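PDB 4Q7F: 5' nucleotidase family protein from Staphylococcus aureus subsp. aureus, which belongs to the 5'-nucleotidase family, joining a calcineurin-like phosphoesterase domain with a two-metal site to a C-terminal 5'-nucleotidase domain. Local coordinates for residues D27-I32 with G108-N113; K67-D72 with D95-M100; S183-L188 with E234-D239. All coordinates share one frame; numbering follows the deposited sequence.

Contact 1. Residues D27-I32 with G108-N113; sequences DVHGYI and GNHEFN. With MN (manganese (II) ion), chain C; MG (magnesium ion), chain B; 3D1 ((2R,3S,5R)-5-(6-amino-9H-purin-9-yl)-tetrahydro-2-(hydroxymethyl)furan-3-ol), chain D.
Hydroxyl O3' of the ligand 3D1 is held by three hydrogen bonds, to His110 NE2 (2.8 Å) and to waters 1 and 2 (2.7 Å each). Across the contact, His29 CE1 comes 3.6 Å from His110 CD2. The two imidazoles form an offset edge-to-face pair, the His29 edge turned toward the His110 face with the planes at 66°.

Both rings are pinned at their two nitrogens. His29 NE2 binds manganese at 2.3 Å while its ND1 is hydrogen-bonded to Gln75 O. His110 ND1 donates to Asn113 OD1 at 2.8 Å, nearly straight (170°) and in the imidazole plane, which fixes the ring's rotation and presents NE2 to O3'. Asp27 OD2 adds a second manganese ligand, and Asn109 OD1 holds magnesium. Gly108 N donates to Glu111 OE2 at 2.7 Å, a bond that spans the short 3-10 turn carrying Asn109 and His110.

Water 1 bridges the two metals; Asp72, His207, His247 and His249 complete their protein ligands. The Asp-Val-His and Gly-Asn-His-Glu sequences meeting here are signatures of the dinuclear metal centre of calcineurin-like phosphoesterases.

Contact 2. Residues K67-D72 with D95-M100; sequences KIDNGD and DFYNRM. With MN (manganese (II) ion), chain C; MG (magnesium ion), chain B.
Tyr97 overlaps the carboxylate of Asp69 with its hydroxyl and the adjoining CE2 edge, CE2 lying 3.4 Å from Asp69 OD2. The phenol OH donates to Asp69 OD2 at 2.8 Å. OD2 is close to the ring plane; the two flat groups stand 79° apart, and the hydroxyl meets OD2 from above the carboxylate plane. Asp69 extends CG anti to its backbone nitrogen (chi1 -180°), which carries the acid from strand 65-69 toward helix 91-99.

The other oxygen works locally: Asp69 OD1 accepts from Gly71 N at 2.9 Å, an Asx turn that shapes the bend leading from the strand to Asp72. Asp72 OD2 in turn bridges manganese, at 2.2 Å, and magnesium.

At the far end of the contact, Lys67 bends at chi3 (58°), and its NZ donates a hydrogen bond to Met100 O (2.7 Å), in the carbonyl plane. The same ammonium is also hydrogen-bonded to Asn52 OD1 and makes a salt bridge with Glu56, both on helix 48-59. Met100 is a selenomethionine.

With a donor on each oxygen, buried Asp69 would be expected to stay ionised; Lys67, facing a carbonyl, an amide oxygen and a carboxylate, is likewise probably charged.

Contact 3. Residues S183-L188 with E234-D239; sequences SAFEIL and EAFSKD
Phe185 and Phe236 meet at an oblique angle, their planes inclined by 44° and their ring centroids 5.2 Å apart, a geometry that is neither a stack nor an edge-to-face pair. Phe236 CE2 lies over one face of the Phe185 ring, displaced toward its rim, and is 3.8 Å from Phe185 CZ. As whole side chains the two cross at roughly a right angle.

Ala235 fills the angle between them. Its CB sits over the centre of the Phe236 ring, 3.7 Å above the plane, while the same methyl reaches Phe185 CE2 at 3.8 Å. One small residue therefore touches both aromatics, its own neighbour in sequence and the ring across the interface.

Leu188 makes the other apolar contact with the Phe236 ring. Its CD2 methyl is 3.9 Å from Phe236 CD2, and the two side chains run past each other in opposite directions. Phe236 thus meets both partners along one side of its ring, CE2 against Phe185 and CD2 against Leu188. Those partners lie three residues apart on one helical face, and each sends CG away from its backbone nitrogen (chi1 178° for Phe185, 177° for Leu188), a torsion that directs both side chains across to the same ring.

The first turn of this helix is capped by Ser183 at the N-cap position: its OG accepts from Glu186 N at 3.1 Å. Glu228 also binds that hydroxyl.

Helix 184-198 leads into strand 201-207, and helix 229-236 lies on the crossover from that strand to 242-244, its parallel neighbour in the six-stranded sheet. The contact joins the start of the first helix to the end of the second; Leu188 also packs on Val204 of the sheet, and Met232 lies against both Phe185 and Leu188.

Overall arrangement
All three contacts belong to the calcineurin-like phosphoesterase part of the chain. Contacts 1 and 2, with centres 11 Å apart, touch directly: His29 N lies 2.8 Å from Asp72 O and Glu111 OE2 lies 2.8 Å from Asp72 N, both probable hydrogen bonds. Along the chain, contact 2 falls between the two segments of contact 1. Loops following strands 19-25, 65-69 and 104-105, parallel neighbours in one sheet, thereby converge on the same metal pair. Contact 3 comes later in sequence, about 25 Å from contact 1 and 26 Å from contact 2 between centres; it packs helices beside a second, six-stranded sheet, away from the metals.

Contact 1. Residues D27-I32 with G108-N113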
# COMPACT_ATOMS: atom_id res chain seq x y z
N ASP A 27 -4.14 0.83 7.87
CA ASP A 27 -2.87 0.60 7.20
C ASP A 27 -1.71 0.40 8.18
O ASP A 27 -0.65 1.00 8.06
CB ASP A 27 -2.61 1.74 6.20
CG ASP A 27 -3.75 1.91 5.18
OD1 ASP A 27 -4.80 2.53 5.48
OD2 ASP A 27 -3.56 1.51 4.01
N VAL A 28 -1.95 -0.45 9.19
CA VAL A 28 -0.94 -0.78 10.16
C VAL A 28 0.21 -1.51 9.47
O VAL A 28 1.40 -1.34 9.84
CB VAL A 28 -1.54 -1.61 11.29
CG1 VAL A 28 -0.44 -2.00 12.28
CG2 VAL A 28 -2.61 -0.76 11.95
N HIS A 29 -0.17 -2.31 8.47
CA HIS A 29 0.76 -2.99 7.58
C HIS A 29 1.75 -3.92 8.24
O HIS A 29 2.88 -4.07 7.77
CB HIS A 29 1.49 -1.97 6.69
CG HIS A 29 0.71 -1.55 5.48
ND1 HIS A 29 0.42 -2.43 4.46
CD2 HIS A 29 0.22 -0.35 5.09
CE1 HIS A 29 -0.23 -1.79 3.50
NE2 HIS A 29 -0.37 -0.53 3.86
N GLY A 30 1.33 -4.53 9.35
CA GLY A 30 2.18 -5.49 10.04
C GLY A 30 3.29 -4.84 10.84
O GLY A 30 4.27 -5.53 11.19
N TYR A 31 3.18 -3.52 11.07
CA TYR A 31 4.10 -2.81 11.95
C TYR A 31 3.50 -2.86 13.36
O TYR A 31 2.71 -2.01 13.75
CB TYR A 31 4.33 -1.39 11.49
CG TYR A 31 5.17 -1.35 10.24
CD1 TYR A 31 4.59 -1.46 8.99
CD2 TYR A 31 6.55 -1.27 10.31
CE1 TYR A 31 5.36 -1.45 7.83
CE2 TYR A 31 7.33 -1.27 9.16
CZ TYR A 31 6.72 -1.37 7.93
OH TYR A 31 7.48 -1.38 6.79
N ILE A 32 3.88 -3.90 14.08
CA ILE A 32 3.38 -4.18 15.42
C ILE A 32 4.35 -3.60 16.46
O ILE A 32 3.95 -2.91 17.39
CB ILE A 32 3.31 -5.70 15.63
CG1 ILE A 32 2.40 -6.35 14.57
CG2 ILE A 32 2.84 -6.03 17.05
CD1 ILE A 32 0.99 -5.85 14.55
N GLY A 108 -8.37 -4.46 3.24
CA GLY A 108 -7.60 -3.58 2.39
C GLY A 108 -7.10 -4.40 1.21
O GLY A 108 -7.20 -5.63 1.21
N ASN A 109 -6.56 -3.73 0.17
CA ASN A 109 -6.07 -4.45 -0.98
C ASN A 109 -4.93 -5.42 -0.70
O ASN A 109 -4.84 -6.47 -1.34
CB ASN A 109 -5.66 -3.48 -2.11
CG ASN A 109 -4.61 -2.48 -1.67
OD1 ASN A 109 -4.88 -1.60 -0.84
ND2 ASN A 109 -3.43 -2.56 -2.27
N HIS A 110 -4.05 -5.07 0.22
CA HIS A 110 -2.90 -5.91 0.57
C HIS A 110 -3.26 -7.19 1.31
O HIS A 110 -2.42 -8.08 1.44
CB HIS A 110 -1.81 -5.08 1.27
CG HIS A 110 -1.23 -4.03 0.39
ND1 HIS A 110 -0.33 -4.32 -0.60
CD2 HIS A 110 -1.47 -2.69 0.29
CE1 HIS A 110 -0.01 -3.22 -1.25
NE2 HIS A 110 -0.71 -2.22 -0.75
N GLU A 111 -4.50 -7.29 1.79
CA GLU A 111 -4.96 -8.54 2.37
C GLU A 111 -5.00 -9.69 1.38
O GLU A 111 -5.08 -10.86 1.78
CB GLU A 111 -6.33 -8.39 3.02
CG GLU A 111 -6.25 -8.15 4.52
CD GLU A 111 -5.75 -6.77 4.85
OE1 GLU A 111 -4.56 -6.65 5.19
OE2 GLU A 111 -6.53 -5.81 4.74
N PHE A 112 -4.95 -9.37 0.07
CA PHE A 112 -4.96 -10.38 -0.98
C PHE A 112 -3.55 -10.75 -1.49
O PHE A 112 -3.41 -11.74 -2.21
CB PHE A 112 -5.84 -9.87 -2.15
CG PHE A 112 -7.28 -9.64 -1.77
CD1 PHE A 112 -8.21 -10.68 -1.85
CD2 PHE A 112 -7.70 -8.40 -1.29
CE1 PHE A 112 -9.54 -10.48 -1.50
CE2 PHE A 112 -9.03 -8.20 -0.90
CZ PHE A 112 -9.95 -9.23 -1.04
N ASN A 113 -2.53 -9.98 -1.11
CA ASN A 113 -1.15 -10.16 -1.57
C ASN A 113 -0.57 -11.56 -1.43
O ASN A 113 0.35 -11.88 -2.15
CB ASN A 113 -0.17 -9.22 -0.82
CG ASN A 113 -0.18 -7.78 -1.33
OD1 ASN A 113 0.63 -6.97 -0.86
ND2 ASN A 113 -1.04 -7.45 -2.30
MN MN C . -1.92 0.71 2.78
MG MG B . -4.43 0.01 0.66
O5' 3D1 D . -2.50 2.39 -4.93
C5' 3D1 D . -1.43 1.46 -5.09
C4' 3D1 D . -1.34 0.54 -3.89
O4' 3D1 D . -0.45 -0.51 -4.25
C1' 3D1 D . 0.77 -0.44 -3.51
N9 3D1 D . 1.92 -0.71 -4.42
C4 3D1 D . 2.32 -1.94 -4.71
N3 3D1 D . 1.89 -3.17 -4.32
C2 3D1 D . 2.50 -4.28 -4.78
N1 3D1 D . 3.55 -4.23 -5.65
C6 3D1 D . 4.07 -3.07 -6.11
N6 3D1 D . 5.11 -3.07 -6.98
C5 3D1 D . 3.44 -1.81 -5.65
N7 3D1 D . 3.62 -0.49 -5.85
C8 3D1 D . 2.69 0.17 -5.11
C2' 3D1 D . 0.78 0.90 -2.79
C3' 3D1 D . -0.71 1.14 -2.64
O3' 3D1 D . -1.18 0.44 -1.47
O HOH W 1 -2.55 1.36 0.71
O HOH W 2 -0.23 0.37 1.05

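Contact 2. Residues K67-D72 with D95-M100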
# COMPACT_ATOMS: atom_id res chain seq x y z
N LYS A 67 -13.29 -0.22 18.90
CA LYS A 67 -11.94 -0.29 18.33
C LYS A 67 -12.01 -0.99 16.97
O LYS A 67 -12.52 -2.12 16.83
CB LYS A 67 -11.04 -0.97 19.37
CG LYS A 67 -9.58 -1.08 19.04
CD LYS A 67 -8.68 -1.09 20.29
CE LYS A 67 -8.98 -2.20 21.28
NZ LYS A 67 -7.87 -2.37 22.25
N ILE A 68 -11.47 -0.30 15.96
CA ILE A 68 -11.56 -0.70 14.56
C ILE A 68 -10.23 -0.72 13.82
O ILE A 68 -9.40 0.15 14.03
CB ILE A 68 -12.43 0.34 13.82
CG1 ILE A 68 -13.79 0.47 14.51
CG2 ILE A 68 -12.55 0.02 12.32
CD1 ILE A 68 -14.66 1.62 14.04
N ASP A 69 -10.03 -1.77 13.03
CA ASP A 69 -8.89 -1.83 12.08
C ASP A 69 -9.48 -1.64 10.69
O ASP A 69 -10.36 -2.40 10.27
CB ASP A 69 -8.08 -3.11 12.15
CG ASP A 69 -6.92 -3.10 11.14
OD1 ASP A 69 -7.22 -3.31 9.95
OD2 ASP A 69 -5.74 -2.86 11.53
N ASN A 70 -8.99 -0.66 9.94
CA ASN A 70 -9.58 -0.35 8.64
C ASN A 70 -8.81 -0.85 7.42
O ASN A 70 -8.84 -0.20 6.32
CB ASN A 70 -9.85 1.17 8.52
CG ASN A 70 -10.74 1.51 7.32
OD1 ASN A 70 -11.73 0.82 7.04
ND2 ASN A 70 -10.38 2.57 6.59
N GLY A 71 -8.13 -1.99 7.55
CA GLY A 71 -7.46 -2.60 6.39
C GLY A 71 -5.97 -2.42 6.22
O GLY A 71 -5.35 -1.54 6.80
N ASP A 72 -5.40 -3.28 5.38
CA ASP A 72 -3.96 -3.30 5.11
C ASP A 72 -3.23 -3.64 6.37
O ASP A 72 -2.33 -2.91 6.82
CB ASP A 72 -3.46 -1.99 4.48
CG ASP A 72 -3.66 -1.95 2.96
OD1 ASP A 72 -4.28 -2.90 2.41
OD2 ASP A 72 -3.21 -0.97 2.32
N ASP A 95 -2.63 -13.30 16.64
CA ASP A 95 -2.56 -13.29 18.11
C ASP A 95 -2.47 -11.86 18.68
O ASP A 95 -3.12 -11.54 19.68
CB ASP A 95 -1.40 -14.12 18.61
CG ASP A 95 -1.64 -15.60 18.44
OD1 ASP A 95 -2.74 -15.99 18.00
OD2 ASP A 95 -0.73 -16.39 18.75
N PHE A 96 -1.66 -11.00 18.05
CA PHE A 96 -1.59 -9.61 18.48
C PHE A 96 -2.96 -8.96 18.40
O PHE A 96 -3.42 -8.35 19.38
CB PHE A 96 -0.57 -8.78 17.66
CG PHE A 96 0.87 -9.03 18.03
CD1 PHE A 96 1.36 -8.57 19.25
CD2 PHE A 96 1.73 -9.70 17.17
CE1 PHE A 96 2.68 -8.79 19.61
CE2 PHE A 96 3.05 -9.91 17.53
CZ PHE A 96 3.53 -9.47 18.74
N TYR A 97 -3.63 -9.07 17.25
CA TYR A 97 -4.94 -8.44 17.12
C TYR A 97 -5.95 -9.03 18.11
O TYR A 97 -6.73 -8.30 18.73
CB TYR A 97 -5.48 -8.51 15.70
CG TYR A 97 -4.94 -7.44 14.79
CD1 TYR A 97 -3.75 -7.60 14.12
CD2 TYR A 97 -5.64 -6.25 14.63
CE1 TYR A 97 -3.26 -6.58 13.29
CE2 TYR A 97 -5.15 -5.24 13.83
CZ TYR A 97 -3.98 -5.41 13.16
OH TYR A 97 -3.54 -4.38 12.36
N ASN A 98 -5.91 -10.34 18.25
CA ASN A 98 -6.82 -11.02 19.11
C ASN A 98 -6.72 -10.61 20.58
O ASN A 98 -7.76 -10.50 21.23
CB ASN A 98 -6.72 -12.55 18.95
CG ASN A 98 -7.49 -13.07 17.74
OD1 ASN A 98 -8.17 -12.32 17.07
ND2 ASN A 98 -7.37 -14.35 17.48
N ARG A 99 -5.50 -10.39 21.10
CA ARG A 99 -5.33 -9.97 22.50
C ARG A 99 -5.95 -8.61 22.74
O ARG A 99 -6.44 -8.34 23.82
CB ARG A 99 -3.88 -9.74 22.89
CG ARG A 99 -2.89 -10.83 22.65
CD ARG A 99 -1.70 -10.55 23.53
NE ARG A 99 -0.48 -11.07 22.95
CZ ARG A 99 0.52 -10.31 22.54
NH1 ARG A 99 1.58 -10.88 22.00
NH2 ARG A 99 0.47 -9.00 22.71
N MSE A 100 -5.93 -7.77 21.72
CA MSE A 100 -6.38 -6.37 21.87
C MSE A 100 -7.87 -6.15 21.92
O MSE A 100 -8.33 -5.03 22.12
CB MSE A 100 -5.77 -5.61 20.69
CG MSE A 100 -4.26 -5.58 20.88
SE MSE A 100 -3.48 -4.65 19.35
CE MSE A 100 -1.62 -5.01 19.90
MN MN C . -1.92 0.71 2.78
MG MG B . -4.43 0.01 0.66
O HOH W 1 -2.55 1.36 0.71
O HOH W 2 -0.23 0.37 1.05

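Contact 3. Residues S183-L188 with E234-D239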
# COMPACT_ATOMS: atom_id res chain seq x y z
N SER A 183 -18.19 -1.14 -7.16
CA SER A 183 -18.00 0.25 -6.75
C SER A 183 -18.48 0.47 -5.31
O SER A 183 -19.60 0.10 -4.98
CB SER A 183 -18.81 1.15 -7.66
OG SER A 183 -18.96 2.44 -7.08
N ALA A 184 -17.64 1.08 -4.48
CA ALA A 184 -18.00 1.37 -3.09
C ALA A 184 -19.13 2.39 -3.07
O ALA A 184 -20.01 2.32 -2.22
CB ALA A 184 -16.81 1.90 -2.31
N PHE A 185 -19.13 3.31 -4.02
CA PHE A 185 -20.19 4.30 -4.12
C PHE A 185 -21.54 3.63 -4.38
O PHE A 185 -22.55 3.96 -3.74
CB PHE A 185 -19.91 5.28 -5.26
CG PHE A 185 -21.00 6.30 -5.46
CD1 PHE A 185 -22.17 5.97 -6.11
CD2 PHE A 185 -20.84 7.60 -4.99
CE1 PHE A 185 -23.18 6.91 -6.28
CE2 PHE A 185 -21.84 8.54 -5.18
CZ PHE A 185 -23.01 8.20 -5.82
N GLU A 186 -21.56 2.70 -5.33
CA GLU A 186 -22.81 2.02 -5.72
C GLU A 186 -23.37 1.15 -4.60
O GLU A 186 -24.57 1.14 -4.36
CB GLU A 186 -22.63 1.19 -6.98
CG GLU A 186 -22.28 2.00 -8.21
CD GLU A 186 -22.13 1.15 -9.45
OE1 GLU A 186 -22.53 -0.04 -9.42
OE2 GLU A 186 -21.60 1.67 -10.45
N ILE A 187 -22.50 0.40 -3.94
CA ILE A 187 -22.97 -0.46 -2.85
C ILE A 187 -23.48 0.40 -1.68
O ILE A 187 -24.49 0.07 -1.06
CB ILE A 187 -21.88 -1.45 -2.40
CG1 ILE A 187 -21.52 -2.39 -3.56
CG2 ILE A 187 -22.33 -2.25 -1.19
CD1 ILE A 187 -22.69 -3.13 -4.17
N LEU A 188 -22.78 1.49 -1.39
CA LEU A 188 -23.22 2.39 -0.34
C LEU A 188 -24.59 2.94 -0.69
O LEU A 188 -25.52 2.89 0.12
CB LEU A 188 -22.23 3.54 -0.12
CG LEU A 188 -22.64 4.59 0.93
CD1 LEU A 188 -22.86 3.94 2.29
CD2 LEU A 188 -21.58 5.67 1.03
N GLU A 234 -20.07 13.70 -0.98
CA GLU A 234 -20.81 14.66 -1.78
C GLU A 234 -22.27 14.24 -1.97
O GLU A 234 -23.17 15.06 -1.89
CB GLU A 234 -20.14 14.83 -3.15
CG GLU A 234 -20.84 15.78 -4.11
CD GLU A 234 -20.24 15.77 -5.52
OE1 GLU A 234 -20.16 16.85 -6.13
OE2 GLU A 234 -19.83 14.70 -6.02
N ALA A 235 -22.49 12.95 -2.22
CA ALA A 235 -23.83 12.43 -2.45
C ALA A 235 -24.58 12.05 -1.18
O ALA A 235 -25.80 12.25 -1.10
CB ALA A 235 -23.76 11.22 -3.37
N PHE A 236 -23.87 11.50 -0.19
CA PHE A 236 -24.56 10.99 1.00
C PHE A 236 -24.18 11.56 2.37
O PHE A 236 -24.59 11.00 3.39
CB PHE A 236 -24.40 9.46 1.02
CG PHE A 236 -24.73 8.82 -0.27
CD1 PHE A 236 -26.03 8.87 -0.77
CD2 PHE A 236 -23.76 8.16 -1.02
CE1 PHE A 236 -26.35 8.29 -1.99
CE2 PHE A 236 -24.07 7.58 -2.23
CZ PHE A 236 -25.37 7.64 -2.73
N SER A 237 -23.45 12.67 2.42
CA SER A 237 -23.03 13.25 3.71
C SER A 237 -24.14 13.35 4.76
O SER A 237 -23.95 12.91 5.89
CB SER A 237 -22.41 14.63 3.54
OG SER A 237 -21.94 15.10 4.80
N LYS A 238 -25.29 13.91 4.39
CA LYS A 238 -26.40 14.10 5.35
C LYS A 238 -26.87 12.83 6.07
O LYS A 238 -27.49 12.93 7.13
CB LYS A 238 -27.61 14.76 4.68
CG LYS A 238 -28.32 13.89 3.65
CD LYS A 238 -29.65 14.51 3.26
CE LYS A 238 -30.53 13.52 2.51
NZ LYS A 238 -31.88 14.09 2.29
N ASP A 239 -26.59 11.67 5.50
CA ASP A 239 -26.99 10.39 6.08
C ASP A 239 -25.82 9.63 6.73
O ASP A 239 -26.02 8.56 7.32
CB ASP A 239 -27.62 9.53 4.99
CG ASP A 239 -28.89 10.15 4.42
OD1 ASP A 239 -29.65 10.75 5.20
OD2 ASP A 239 -29.14 10.02 3.21